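Local coordinates for protein concanavalin B (Canavalia ensiformis, PDB 6CAF) that is a chitinase-like seed protein of glycosyl hydrolase family 18 that may act as a carbohydrate-binding protein, at residues S267-G271 and Q272-Y276. Numbering follows the deposited sequence.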
# COMPACT_ATOMS: atom_id res chain seq x y z
N SER A 267 -13.97 -13.51 -10.50
CA SER A 267 -15.37 -13.89 -10.32
C SER A 267 -15.62 -14.46 -8.90
O SER A 267 -16.70 -14.27 -8.30
CB SER A 267 -15.78 -14.92 -11.36
OG SER A 267 -15.10 -16.14 -11.16
N ALA A 268 -14.62 -15.15 -8.36
CA ALA A 268 -14.73 -15.69 -7.00
C ALA A 268 -14.66 -14.57 -5.97
O ALA A 268 -15.35 -14.59 -4.95
CB ALA A 268 -13.65 -16.70 -6.72
N LEU A 269 -13.82 -13.58 -6.22
CA LEU A 269 -13.73 -12.46 -5.28
C LEU A 269 -15.09 -11.78 -5.17
O LEU A 269 -15.62 -11.54 -4.06
CB LEU A 269 -12.66 -11.47 -5.74
CG LEU A 269 -12.49 -10.25 -4.84
CD1 LEU A 269 -12.04 -10.65 -3.45
CD2 LEU A 269 -11.52 -9.24 -5.43
N ILE A 270 -15.70 -11.49 -6.31
CA ILE A 270 -16.96 -10.77 -6.34
C ILE A 270 -18.12 -11.60 -5.83
O ILE A 270 -18.97 -11.12 -5.08
CB ILE A 270 -17.26 -10.32 -7.76
CG1 ILE A 270 -16.25 -9.26 -8.17
CG2 ILE A 270 -18.71 -9.83 -7.92
CD1 ILE A 270 -16.38 -7.96 -7.41
N GLY A 271 -18.15 -12.86 -6.20
CA GLY A 271 -19.30 -13.70 -5.88
C GLY A 271 -19.20 -14.51 -4.61
O GLY A 271 -20.20 -14.76 -3.93
N GLN A 272 -18.00 -14.98 -4.30
CA GLN A 272 -17.76 -15.94 -3.21
C GLN A 272 -17.17 -15.31 -1.96
O GLN A 272 -17.29 -15.90 -0.90
CB GLN A 272 -16.78 -17.06 -3.62
CG GLN A 272 -17.20 -17.95 -4.77
CD GLN A 272 -16.14 -18.99 -5.13
OE1 GLN A 272 -15.31 -19.41 -4.29
NE2 GLN A 272 -16.15 -19.41 -6.38
N VAL A 273 -16.45 -14.20 -2.11
CA VAL A 273 -15.69 -13.65 -0.99
C VAL A 273 -16.29 -12.35 -0.47
O VAL A 273 -16.77 -12.30 0.67
CB VAL A 273 -14.21 -13.47 -1.36
CG1 VAL A 273 -13.43 -12.83 -0.21
CG2 VAL A 273 -13.60 -14.81 -1.75
N LEU A 274 -16.31 -11.31 -1.29
CA LEU A 274 -16.74 -10.02 -0.80
C LEU A 274 -18.11 -10.00 -0.12
O LEU A 274 -18.26 -9.33 0.91
CB LEU A 274 -16.67 -8.97 -1.91
CG LEU A 274 -15.28 -8.64 -2.48
CD1 LEU A 274 -15.40 -7.58 -3.56
CD2 LEU A 274 -14.29 -8.21 -1.41
N PRO A 275 -19.12 -10.69 -0.68
CA PRO A 275 -20.43 -10.59 -0.04
C PRO A 275 -20.47 -11.10 1.38
O PRO A 275 -21.40 -10.77 2.13
CB PRO A 275 -21.34 -11.45 -0.94
CG PRO A 275 -20.63 -11.43 -2.27
CD PRO A 275 -19.18 -11.48 -1.91
N TYR A 276 -19.47 -11.88 1.74
CA TYR A 276 -19.47 -12.61 2.97
C TYR A 276 -18.47 -12.10 3.99
O TYR A 276 -18.22 -12.74 4.99
CB TYR A 276 -19.25 -14.09 2.68
CG TYR A 276 -20.34 -14.65 1.84
CD1 TYR A 276 -21.61 -14.70 2.33
CD2 TYR A 276 -20.12 -15.07 0.54
CE1 TYR A 276 -22.64 -15.23 1.57
CE2 TYR A 276 -21.14 -15.56 -0.24
CZ TYR A 276 -22.41 -15.62 0.28
OH TYR A 276 -23.45 -16.11 -0.46
O HOH W 1 -16.45 -18.04 -8.99
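L274 N gives its hydrogen to L269 O at 2.9 Å, nearly straight at 176°, coming in close to the line of the carbonyl. That is an i to i+5 bond, the mark of a wider pi-type turn. The carbonyl just before it, A268 O, takes an alpha-type i to i+4 bond from Q272 N at 2.8 Å, the donor tilted out of the carbonyl plane. V273 N falls between the two carbonyls, with only weak bonds to A268 O and L269 O. P275 has no N-H to offer I270 O; its ring carbon CD sits against that oxygen instead, at 3.2 Å, and the chain turns through a short 3-10 segment.

In this family 18 TIM barrel, helix 266-273 lies outside the parallel strands, between strands 247-252 and 284-290 in chain order. L269 and L274 face the barrel. In L269, chi1 of 179° sets CG anti to the backbone nitrogen, and chi2 of 63° then brings CD1 to 3.9 Å from L274 CD2, the two side chains passing at a slant. Beneath them lie L251 and L249 of the strand, while helix 300-308 covers L269 and I270 through I304. Further out, I270 CD1 meets the other methyl of L274, CD1, at 4.0 Å.

On another side, in one of its two deposited conformers, Q272 runs extended beyond CG and lays its amide over the A268 methyl, CB to NE2 3.7 Å. There its OE1 is hydrogen-bonded to Y221, whose side chain also touches A268 and V273, and NE2 makes a weak bond to a water that links it to S267 OG. Near the far end, Y276 brings CE2 to 3.9 Å from G271 O, and CB of P275 rests over one face of its ring, toward the rim.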